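Local coordinates for hypoxanthine-guanine-xanthine phosphoribosyltransferase (Tritrichomonas foetus, PDB 1HGX), which salvages purine bases by transferring the phosphoribosyl group of 5-phospho-alpha-D-ribose 1-diphosphate to hypoxanthine, guanine or xanthine, yielding IMP, GMP or XMP, at residues C129-K134 and I158-D163; C148-E153 and P172-L177; V50-D55 and L99-I104. One frame throughout, in Å; residues are numbered along the deposited sequence.

Contact 1: C129-K134 and I158-D163. With 5GP (guanosine-5'-monophosphate), chain C.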
loop_
_atom_site.group_PDB
_atom_site.type_symbol
_atom_site.label_atom_id
_atom_site.label_comp_id
_atom_site.label_asym_id
_atom_site.label_seq_id
_atom_site.Cartn_x
_atom_site.Cartn_y
_atom_site.Cartn_z
ATOM N N CYS A 129 -10.986 1.815 11.516
ATOM C CA CYS A 129 -9.834 2.631 11.870
ATOM C C CYS A 129 -9.665 3.651 10.741
ATOM O O CYS A 129 -9.391 3.287 9.600
ATOM C CB CYS A 129 -8.571 1.768 11.987
ATOM S SG CYS A 129 -7.068 2.731 12.293
ATOM N N THR A 130 -9.862 4.924 11.048
ATOM C CA THR A 130 -9.724 5.957 10.031
ATOM C C THR A 130 -8.605 6.940 10.395
ATOM O O THR A 130 -8.375 7.235 11.575
ATOM C CB THR A 130 -11.077 6.693 9.791
ATOM O OG1 THR A 130 -10.983 7.500 8.607
ATOM C CG2 THR A 130 -11.470 7.566 10.986
ATOM N N LEU A 131 -7.863 7.392 9.391
ATOM C CA LEU A 131 -6.785 8.336 9.641
ATOM C C LEU A 131 -7.420 9.653 10.081
ATOM O O LEU A 131 -7.010 10.236 11.091
ATOM C CB LEU A 131 -5.954 8.549 8.377
ATOM C CG LEU A 131 -4.509 9.079 8.424
ATOM C CD1 LEU A 131 -4.378 10.207 7.429
ATOM C CD2 LEU A 131 -4.063 9.524 9.806
ATOM N N CYS A 132 -8.452 10.082 9.359
ATOM C CA CYS A 132 -9.134 11.332 9.678
ATOM C C CYS A 132 -10.637 11.226 9.713
ATOM O O CYS A 132 -11.239 10.386 9.039
ATOM C CB CYS A 132 -8.792 12.429 8.656
ATOM S SG CYS A 132 -7.096 12.994 8.614
ATOM N N ASP A 133 -11.236 12.088 10.517
ATOM C CA ASP A 133 -12.680 12.189 10.596
ATOM C C ASP A 133 -12.954 13.677 10.354
ATOM O O ASP A 133 -12.504 14.524 11.129
ATOM C CB ASP A 133 -13.201 11.781 11.969
ATOM C CG ASP A 133 -14.710 11.853 12.055
ATOM O OD1 ASP A 133 -15.376 11.823 10.999
ATOM O OD2 ASP A 133 -15.235 11.926 13.178
ATOM N N LYS A 134 -13.617 13.998 9.249
ATOM C CA LYS A 134 -13.927 15.387 8.935
ATOM C C LYS A 134 -15.092 15.860 9.805
ATOM O O LYS A 134 -16.150 15.244 9.828
ATOM C CB LYS A 134 -14.274 15.539 7.451
ATOM C CG LYS A 134 -14.401 16.992 7.019
ATOM C CD LYS A 134 -14.672 17.139 5.530
ATOM C CE LYS A 134 -13.501 16.684 4.697
ATOM N NZ LYS A 134 -13.645 17.103 3.281
ATOM N N ILE A 158 -5.584 17.500 1.858
ATOM C CA ILE A 158 -4.595 17.079 0.884
ATOM C C ILE A 158 -3.314 16.587 1.591
ATOM O O ILE A 158 -3.056 16.966 2.739
ATOM C CB ILE A 158 -4.338 18.285 -0.089
ATOM C CG1 ILE A 158 -4.286 17.796 -1.522
ATOM C CG2 ILE A 158 -3.130 19.124 0.315
ATOM C CD1 ILE A 158 -5.579 17.199 -1.970
ATOM N N GLY A 159 -2.580 15.670 0.953
ATOM C CA GLY A 159 -1.332 15.169 1.519
ATOM C C GLY A 159 -1.370 13.812 2.203
ATOM O O GLY A 159 -2.434 13.316 2.589
ATOM N N TYR A 160 -0.201 13.188 2.308
ATOM C CA TYR A 160 -0.054 11.885 2.954
ATOM C C TYR A 160 -1.105 10.885 2.466
ATOM O O TYR A 160 -1.854 10.303 3.256
ATOM C CB TYR A 160 -0.134 12.058 4.481
ATOM C CG TYR A 160 0.231 10.814 5.257
ATOM C CD1 TYR A 160 1.509 10.260 5.163
ATOM C CD2 TYR A 160 -0.709 10.178 6.074
ATOM C CE1 TYR A 160 1.841 9.098 5.870
ATOM C CE2 TYR A 160 -0.388 9.028 6.776
ATOM C CZ TYR A 160 0.882 8.495 6.669
ATOM O OH TYR A 160 1.186 7.367 7.386
ATOM N N GLY A 161 -1.157 10.690 1.156
ATOM C CA GLY A 161 -2.131 9.783 0.591
ATOM C C GLY A 161 -3.346 10.486 0.005
ATOM O O GLY A 161 -3.952 9.965 -0.933
ATOM N N PHE A 162 -3.736 11.631 0.573
ATOM C CA PHE A 162 -4.892 12.392 0.073
ATOM C C PHE A 162 -4.478 13.154 -1.179
ATOM O O PHE A 162 -3.528 13.938 -1.141
ATOM C CB PHE A 162 -5.380 13.410 1.107
ATOM C CG PHE A 162 -5.959 12.797 2.344
ATOM C CD1 PHE A 162 -7.158 12.099 2.294
ATOM C CD2 PHE A 162 -5.316 12.930 3.567
ATOM C CE1 PHE A 162 -7.707 11.544 3.446
ATOM C CE2 PHE A 162 -5.863 12.376 4.726
ATOM C CZ PHE A 162 -7.060 11.681 4.665
ATOM N N ASP A 163 -5.195 12.935 -2.279
ATOM C CA ASP A 163 -4.885 13.601 -3.541
ATOM C C ASP A 163 -6.007 14.508 -4.016
ATOM O O ASP A 163 -7.128 14.467 -3.504
ATOM C CB ASP A 163 -4.644 12.563 -4.650
ATOM C CG ASP A 163 -5.948 12.005 -5.225
ATOM O OD1 ASP A 163 -6.568 11.136 -4.578
ATOM O OD2 ASP A 163 -6.367 12.452 -6.317
HETATM P P 5GP C . -18.197 10.087 2.611
HETATM O O1P 5GP C . -17.845 9.861 4.030
HETATM O O2P 5GP C . -18.849 8.928 1.998
HETATM O O3P 5GP C . -18.913 11.365 2.438
HETATM O "O5'" 5GP C . -16.850 10.410 1.895
HETATM C "C5'" 5GP C . -15.599 9.795 2.170
HETATM C "C4'" 5GP C . -14.922 9.552 0.882
HETATM O "O4'" 5GP C . -14.567 10.759 0.187
HETATM C "C3'" 5GP C . -13.653 8.779 1.067
HETATM O "O3'" 5GP C . -13.457 8.092 -0.165
HETATM C "C2'" 5GP C . -12.684 9.892 1.164
HETATM O "O2'" 5GP C . -11.388 9.436 0.808
HETATM C "C1'" 5GP C . -13.160 10.974 0.194
HETATM N N9 5GP C . -12.884 12.346 0.772
HETATM C C8 5GP C . -13.645 13.001 1.730
HETATM N N7 5GP C . -13.157 14.155 2.109
HETATM C C5 5GP C . -11.973 14.300 1.381
HETATM C C6 5GP C . -10.966 15.312 1.482
HETATM O O6 5GP C . -11.019 16.361 2.122
HETATM N N1 5GP C . -9.827 15.011 0.746
HETATM C C2 5GP C . -9.670 13.864 -0.026
HETATM N N2 5GP C . -8.563 13.782 -0.768
HETATM N N3 5GP C . -10.631 12.917 -0.156
HETATM C C4 5GP C . -11.754 13.175 0.600
#

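Contact 2: C148-E153 and P172-L177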
loop_
_atom_site.group_PDB
_atom_site.type_symbol
_atom_site.label_atom_id
_atom_site.label_comp_id
_atom_site.label_asym_id
_atom_site.label_seq_id
_atom_site.Cartn_x
_atom_site.Cartn_y
_atom_site.Cartn_z
ATOM N N CYS A 148 -9.404 6.435 15.537
ATOM C CA CYS A 148 -9.338 7.600 14.664
ATOM C C CYS A 148 -8.066 8.375 14.933
ATOM O O CYS A 148 -7.735 8.645 16.087
ATOM C CB CYS A 148 -10.560 8.503 14.880
ATOM S SG CYS A 148 -10.578 10.049 13.922
ATOM N N GLY A 149 -7.325 8.677 13.871
ATOM C CA GLY A 149 -6.094 9.428 14.014
ATOM C C GLY A 149 -6.306 10.880 14.423
ATOM O O GLY A 149 -5.872 11.292 15.498
ATOM N N PHE A 150 -7.014 11.641 13.591
ATOM C CA PHE A 150 -7.250 13.063 13.837
ATOM C C PHE A 150 -8.638 13.524 13.387
ATOM O O PHE A 150 -9.210 12.994 12.425
ATOM C CB PHE A 150 -6.264 13.922 13.026
ATOM C CG PHE A 150 -4.824 13.495 13.120
ATOM C CD1 PHE A 150 -4.023 13.920 14.174
ATOM C CD2 PHE A 150 -4.261 12.708 12.126
ATOM C CE1 PHE A 150 -2.673 13.570 14.229
ATOM C CE2 PHE A 150 -2.922 12.354 12.173
ATOM C CZ PHE A 150 -2.127 12.787 13.228
ATOM N N VAL A 151 -9.156 14.546 14.055
ATOM C CA VAL A 151 -10.423 15.132 13.661
ATOM C C VAL A 151 -9.986 16.348 12.864
ATOM O O VAL A 151 -9.209 17.176 13.335
ATOM C CB VAL A 151 -11.282 15.518 14.853
ATOM C CG1 VAL A 151 -12.465 16.380 14.396
ATOM C CG2 VAL A 151 -11.786 14.245 15.530
ATOM N N VAL A 152 -10.455 16.415 11.631
ATOM C CA VAL A 152 -10.077 17.460 10.703
ATOM C C VAL A 152 -11.226 18.445 10.441
ATOM O O VAL A 152 -12.391 18.101 10.598
ATOM C CB VAL A 152 -9.571 16.761 9.412
ATOM C CG1 VAL A 152 -10.539 16.918 8.263
ATOM C CG2 VAL A 152 -8.171 17.201 9.080
ATOM N N GLU A 153 -10.902 19.682 10.081
ATOM C CA GLU A 153 -11.951 20.662 9.823
ATOM C C GLU A 153 -12.577 20.445 8.461
ATOM O O GLU A 153 -12.002 19.776 7.601
ATOM C CB GLU A 153 -11.419 22.085 9.941
ATOM C CG GLU A 153 -10.214 22.358 9.070
ATOM C CD GLU A 153 -9.582 23.669 9.394
ATOM O OE1 GLU A 153 -8.981 23.786 10.488
ATOM O OE2 GLU A 153 -9.679 24.586 8.571
ATOM N N PRO A 172 4.422 15.146 2.756
ATOM C CA PRO A 172 4.652 14.523 4.062
ATOM C C PRO A 172 3.778 15.087 5.193
ATOM O O PRO A 172 4.010 14.799 6.369
ATOM C CB PRO A 172 6.134 14.798 4.298
ATOM C CG PRO A 172 6.309 16.149 3.697
ATOM C CD PRO A 172 5.549 16.031 2.392
ATOM N N VAL A 173 2.768 15.867 4.833
ATOM C CA VAL A 173 1.883 16.481 5.812
ATOM C C VAL A 173 0.424 16.349 5.381
ATOM O O VAL A 173 0.121 15.974 4.249
ATOM C CB VAL A 173 2.170 18.010 5.949
ATOM C CG1 VAL A 173 3.611 18.263 6.368
ATOM C CG2 VAL A 173 1.874 18.725 4.632
ATOM N N ILE A 174 -0.474 16.639 6.309
ATOM C CA ILE A 174 -1.897 16.645 6.021
ATOM C C ILE A 174 -2.208 18.145 6.047
ATOM O O ILE A 174 -1.880 18.833 7.012
ATOM C CB ILE A 174 -2.682 15.887 7.108
ATOM C CG1 ILE A 174 -2.465 14.375 6.939
ATOM C CG2 ILE A 174 -4.165 16.256 7.065
ATOM C CD1 ILE A 174 -3.014 13.557 8.076
ATOM N N GLY A 175 -2.776 18.669 4.972
ATOM C CA GLY A 175 -3.064 20.089 4.936
ATOM C C GLY A 175 -4.296 20.417 4.130
ATOM O O GLY A 175 -4.920 19.529 3.556
ATOM N N ILE A 176 -4.623 21.704 4.078
ATOM C CA ILE A 176 -5.795 22.206 3.363
ATOM C C ILE A 176 -5.412 22.693 1.976
ATOM O O ILE A 176 -4.452 23.456 1.818
ATOM C CB ILE A 176 -6.445 23.384 4.151
ATOM C CG1 ILE A 176 -6.984 22.880 5.498
ATOM C CG2 ILE A 176 -7.546 24.049 3.328
ATOM C CD1 ILE A 176 -7.399 23.968 6.450
ATOM N N LEU A 177 -6.168 22.258 0.978
ATOM C CA LEU A 177 -5.933 22.649 -0.409
ATOM C C LEU A 177 -6.425 24.097 -0.544
ATOM O O LEU A 177 -7.525 24.417 -0.080
ATOM C CB LEU A 177 -6.742 21.727 -1.334
ATOM C CG LEU A 177 -6.479 21.529 -2.834
ATOM C CD1 LEU A 177 -7.666 21.992 -3.641
ATOM C CD2 LEU A 177 -5.198 22.204 -3.279
#

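Contact 3: V50-D55 and L99-I104. With 5GP (guanosine-5'-monophosphate), chain C.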
loop_
_atom_site.group_PDB
_atom_site.type_symbol
_atom_site.label_atom_id
_atom_site.label_comp_id
_atom_site.label_asym_id
_atom_site.label_seq_id
_atom_site.Cartn_x
_atom_site.Cartn_y
_atom_site.Cartn_z
ATOM N N VAL A 50 -3.675 3.867 1.766
ATOM C CA VAL A 50 -2.474 3.046 1.650
ATOM C C VAL A 50 -1.232 3.525 2.407
ATOM O O VAL A 50 -0.514 2.706 2.979
ATOM C CB VAL A 50 -2.159 2.699 0.168
ATOM C CG1 VAL A 50 -1.466 3.846 -0.540
ATOM C CG2 VAL A 50 -1.365 1.395 0.083
ATOM N N PHE A 51 -1.003 4.835 2.467
ATOM C CA PHE A 51 0.161 5.359 3.175
ATOM C C PHE A 51 -0.001 5.064 4.651
ATOM O O PHE A 51 0.879 4.488 5.273
ATOM C CB PHE A 51 0.303 6.866 2.954
ATOM C CG PHE A 51 0.784 7.232 1.579
ATOM C CD1 PHE A 51 0.092 6.820 0.449
ATOM C CD2 PHE A 51 1.935 7.985 1.414
ATOM C CE1 PHE A 51 0.540 7.148 -0.835
ATOM C CE2 PHE A 51 2.392 8.319 0.132
ATOM C CZ PHE A 51 1.688 7.896 -0.991
ATOM N N PHE A 52 -1.148 5.461 5.187
ATOM C CA PHE A 52 -1.518 5.253 6.580
ATOM C C PHE A 52 -1.454 3.766 6.916
ATOM O O PHE A 52 -0.912 3.379 7.956
ATOM C CB PHE A 52 -2.947 5.769 6.776
ATOM C CG PHE A 52 -3.539 5.484 8.126
ATOM C CD1 PHE A 52 -2.818 5.725 9.293
ATOM C CD2 PHE A 52 -4.856 5.030 8.231
ATOM C CE1 PHE A 52 -3.403 5.539 10.551
ATOM C CE2 PHE A 52 -5.459 4.840 9.487
ATOM C CZ PHE A 52 -4.731 5.092 10.648
ATOM N N TYR A 53 -1.991 2.945 6.015
ATOM C CA TYR A 53 -2.045 1.488 6.175
ATOM C C TYR A 53 -0.662 0.852 6.295
ATOM O O TYR A 53 -0.396 0.109 7.250
ATOM C CB TYR A 53 -2.801 0.865 4.998
ATOM C CG TYR A 53 -2.992 -0.641 5.068
ATOM C CD1 TYR A 53 -3.998 -1.200 5.856
ATOM C CD2 TYR A 53 -2.218 -1.502 4.282
ATOM C CE1 TYR A 53 -4.239 -2.580 5.855
ATOM C CE2 TYR A 53 -2.454 -2.884 4.275
ATOM C CZ TYR A 53 -3.466 -3.412 5.061
ATOM O OH TYR A 53 -3.711 -4.773 5.041
ATOM N N THR A 54 0.216 1.120 5.335
ATOM C CA THR A 54 1.551 0.541 5.394
ATOM C C THR A 54 2.341 1.044 6.603
ATOM O O THR A 54 3.113 0.287 7.195
ATOM C CB THR A 54 2.337 0.794 4.105
ATOM O OG1 THR A 54 2.464 2.201 3.899
ATOM C CG2 THR A 54 1.617 0.165 2.914
ATOM N N ASP A 55 2.153 2.308 6.979
ATOM C CA ASP A 55 2.865 2.849 8.141
ATOM C C ASP A 55 2.433 2.154 9.424
ATOM O O ASP A 55 3.262 1.889 10.303
ATOM C CB ASP A 55 2.685 4.363 8.256
ATOM C CG ASP A 55 3.674 5.135 7.387
ATOM O OD1 ASP A 55 4.637 4.526 6.871
ATOM O OD2 ASP A 55 3.494 6.357 7.214
ATOM N N LEU A 99 -10.682 -5.603 10.503
ATOM C CA LEU A 99 -10.481 -4.176 10.741
ATOM C C LEU A 99 -10.466 -3.478 9.378
ATOM O O LEU A 99 -9.787 -3.927 8.446
ATOM C CB LEU A 99 -9.158 -3.898 11.452
ATOM C CG LEU A 99 -8.891 -2.404 11.689
ATOM C CD1 LEU A 99 -9.852 -1.856 12.735
ATOM C CD2 LEU A 99 -7.459 -2.185 12.130
ATOM N N VAL A 100 -11.241 -2.407 9.252
ATOM C CA VAL A 100 -11.291 -1.646 8.013
ATOM C C VAL A 100 -10.435 -0.406 8.220
ATOM O O VAL A 100 -10.649 0.345 9.178
ATOM C CB VAL A 100 -12.747 -1.228 7.663
ATOM C CG1 VAL A 100 -12.769 -0.372 6.408
ATOM C CG2 VAL A 100 -13.613 -2.475 7.454
ATOM N N VAL A 101 -9.443 -0.219 7.357
ATOM C CA VAL A 101 -8.544 0.933 7.441
ATOM C C VAL A 101 -8.877 1.906 6.320
ATOM O O VAL A 101 -8.660 1.622 5.130
ATOM C CB VAL A 101 -7.054 0.510 7.378
ATOM C CG1 VAL A 101 -6.154 1.742 7.531
ATOM C CG2 VAL A 101 -6.746 -0.506 8.493
ATOM N N GLU A 102 -9.391 3.061 6.720
ATOM C CA GLU A 102 -9.830 4.101 5.799
ATOM C C GLU A 102 -9.029 5.396 5.973
ATOM O O GLU A 102 -8.363 5.594 6.995
ATOM C CB GLU A 102 -11.338 4.351 6.033
ATOM C CG GLU A 102 -11.978 5.465 5.198
ATOM C CD GLU A 102 -11.977 5.187 3.693
ATOM O OE1 GLU A 102 -10.893 5.129 3.074
ATOM O OE2 GLU A 102 -13.074 5.051 3.118
ATOM N N ASP A 103 -9.064 6.255 4.954
ATOM C CA ASP A 103 -8.353 7.525 5.005
ATOM C C ASP A 103 -9.118 8.654 5.707
ATOM O O ASP A 103 -8.607 9.250 6.654
ATOM C CB ASP A 103 -7.826 7.958 3.610
ATOM C CG ASP A 103 -8.894 7.941 2.492
ATOM O OD1 ASP A 103 -10.112 7.842 2.748
ATOM O OD2 ASP A 103 -8.485 8.045 1.317
ATOM N N ILE A 104 -10.348 8.919 5.276
ATOM C CA ILE A 104 -11.146 9.974 5.883
ATOM C C ILE A 104 -12.636 9.683 5.736
ATOM O O ILE A 104 -13.078 9.108 4.739
ATOM C CB ILE A 104 -10.811 11.363 5.263
ATOM C CG1 ILE A 104 -11.544 12.491 6.002
ATOM C CG2 ILE A 104 -11.162 11.393 3.786
ATOM C CD1 ILE A 104 -11.055 13.861 5.607
HETATM P P 5GP C . -18.197 10.087 2.611
HETATM O O1P 5GP C . -17.845 9.861 4.030
HETATM O O2P 5GP C . -18.849 8.928 1.998
HETATM O O3P 5GP C . -18.913 11.365 2.438
HETATM O "O5'" 5GP C . -16.850 10.410 1.895
HETATM C "C5'" 5GP C . -15.599 9.795 2.170
HETATM C "C4'" 5GP C . -14.922 9.552 0.882
HETATM O "O4'" 5GP C . -14.567 10.759 0.187
HETATM C "C3'" 5GP C . -13.653 8.779 1.067
HETATM O "O3'" 5GP C . -13.457 8.092 -0.165
HETATM C "C2'" 5GP C . -12.684 9.892 1.164
HETATM O "O2'" 5GP C . -11.388 9.436 0.808
HETATM C "C1'" 5GP C . -13.160 10.974 0.194
HETATM N N9 5GP C . -12.884 12.346 0.772
HETATM C C8 5GP C . -13.645 13.001 1.730
HETATM N N7 5GP C . -13.157 14.155 2.109
HETATM C C5 5GP C . -11.973 14.300 1.381
HETATM C C6 5GP C . -10.966 15.312 1.482
HETATM O O6 5GP C . -11.019 16.361 2.122
HETATM N N1 5GP C . -9.827 15.011 0.746
HETATM C C2 5GP C . -9.670 13.864 -0.026
HETATM N N2 5GP C . -8.563 13.782 -0.768
HETATM N N3 5GP C . -10.631 12.917 -0.156
HETATM C C4 5GP C . -11.754 13.175 0.600
#

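Contact 1: C129-K134 and I158-D163
Leu131 reaches two aromatic rings with a single methyl: its CD1 lies 3.8 Å from Phe162 CE2 and 3.9 Å from Tyr160 CD2. Towards Tyr160 the methyl arrives at the ring edge, close to the ring plane, whereas its approach to Phe162 is oblique. Beside it, Cys132 SG touches the same corner of the Phe162 ring, 4.1 Å from CE2, in a slanting sulfur-aromatic contact. The leucine gets there with CG anti to its backbone N (chi1 -158°), which swings the branch across to the loop. The other end of the Phe162 ring belongs to the nucleotide: CD1, across the ring from CE2, lies 3.8 Å from C2 of the guanine. One phenyl group thus bridges the apolar core and the base. Lys134, two residues past Cys132, binds the purine at its N7/O6 edge, its NZ donating to 5GP O6 at 3.0 Å and to 5GP N7 at 3.2 Å. This pairing is consistent with selection for the 6-oxo group that guanine, hypoxanthine and xanthine share. NZ also hydrogen-bonds to Arg155 O, which helps to keep the ammonium group beside that edge. In this type I phosphoribosyltransferase, strand 132-134 follows a corner of the chain at Leu131, and the loop beyond strand 157-158 supplies the aromatic side of the purine pocket. That loop is shaped by a type I' turn from Gly159 to Phe162, in which Phe162 N donates to Gly159 O at 2.9 Å and Gly159 N returns a bond to Phe162 O. Gly159 and Gly161 both take positive-phi conformations. Tyr160, the second residue of the turn, is tethered through its OH to Asp55 OD2, and helix 17-35 packs against its ring.

Contact 2: C148-E153 and P172-L177
Glu153 meets Ile176 because its chi1 of 54° sets CG between the backbone N and the carbonyl carbon, after which the chain runs out extended to its carboxylate. Ile176 answers from its own strand: with CG1 anti to the carbonyl carbon and an extended chi2 (169°), CD1 projects toward the glutamate. The two side chains cross at about a right angle, and the isoleucine methyl ends up against the carboxylate, with CD1 3.2 Å from Glu153 OE2 and 3.7 Å from Glu153 CD. This is a tight van der Waals touch between a methyl and an oxygen; the polar business of OE2 is its salt bridge with Arg12 of strand 10-15, whose side chain also packs on Ile176. The salt bridge and the methyl contact both bear on the position of OE2. At the other end of the contact the meeting is apolar and looser: Ile174 CD1 approaches the Phe150 ring obliquely, 4.3 Å from CE2. The two segments run nearly parallel where they touch, 4° apart, yet they belong to different sheets. Strand 147-152 is part of the large mixed sheet that forms the core of the type I phosphoribosyltransferase fold, while strand 174-177 is the middle strand of a small antiparallel sheet, part of the hood of that fold, flanked by strands 10-15 and 157-158. No hydrogen bond passes between these two segments, and the joining is by side chains. Further out, Phe150 stacks on Tyr15 and is touched by Arg23 of helix 17-35, which also hydrogen-bonds to the carbonyls of Cys148 and Gly149 where the chain turns its corner. Ile174 also packs on Leu131, Ile20 and Ile157. Val152 likewise directs its CB toward strand 174-177, and its side chain packs on Leu14 and Ile157.

Contact 3: V50-D55 and L99-I104
Two aromatic rings of helix 50-55 share Val101. The Tyr53 ring presents an edge to it, with CB of the valine 3.8 Å from Tyr53 CD1 and Val101 CG2 also lying in the ring plane. Phe52 meets the other branch slantwise: Val101 CG1 is 3.6 Å from Phe52 CD2, and the backbone oxygen Glu102 O sits near the same carbon. Further along, Phe52 packs on Leu27 and Leu131, while Tyr53 secures its hydroxyl with a hydrogen bond to Met42 O. Val101 can serve both rings because CG1 is anti to its backbone N (chi1 -178°), which splays the two methyls toward neighbouring positions on the helix. The helix axis passes 8.3 Å from that of strand 99-102 at 130°, lying on the sheet skewed well away from antiparallel to the strand. On its far side the helix meets the second subunit, where Thr54 bonds to Thr54 of the other chain. After Val101 come Glu102 and, at a corner of the chain, Asp103: the acidic pair of the phosphoribosyltransferase signature, which begins in this strand and runs on into the nucleotide-binding loop to Thr110. Here the polar chemistry begins. Asp103 N donates to the anti side of Glu102 OE1 at 2.9 Å. Ile104 N makes a bent bond (135°) to Asp103 OD1 at 2.8 Å, and that oxygen also accepts a hydrogen bond from 5GP O2' at 2.8 Å. Beside the ribose, Ile104 CG2 rests 3.4 Å from 5GP C2'. Glu102 stands behind Asp103, and the two acceptors Glu102 OE1 and Asp103 OD1 lie only 2.8 Å apart with no bond between them. Each acid thus receives one backbone N-H, and the potential at this corner of the site is probably negative, consistent with an enzyme whose substrate arrives with magnesium.

Along the chain contact 3 closes before the other two open, and the segments of contacts 1 and 2 alternate. Contacts 1 and 2 have centres about 6 Å apart, contacts 1 and 3 about 9 Å, and contacts 2 and 3 about 14 Å, so contact 1 sits between the others. All three reach the large mixed sheet, in which strands 97-102, 125-130, 147-152 and 132-134 are successive neighbours. Contacts 1 and 3 both touch the nucleotide, one at the base and one at the ribose. The dimer-facing helix 50-57 is linked to the GMP site through the sheet and the 158-163 loop, while contact 2, reaching the small antiparallel sheet, lies beside that site.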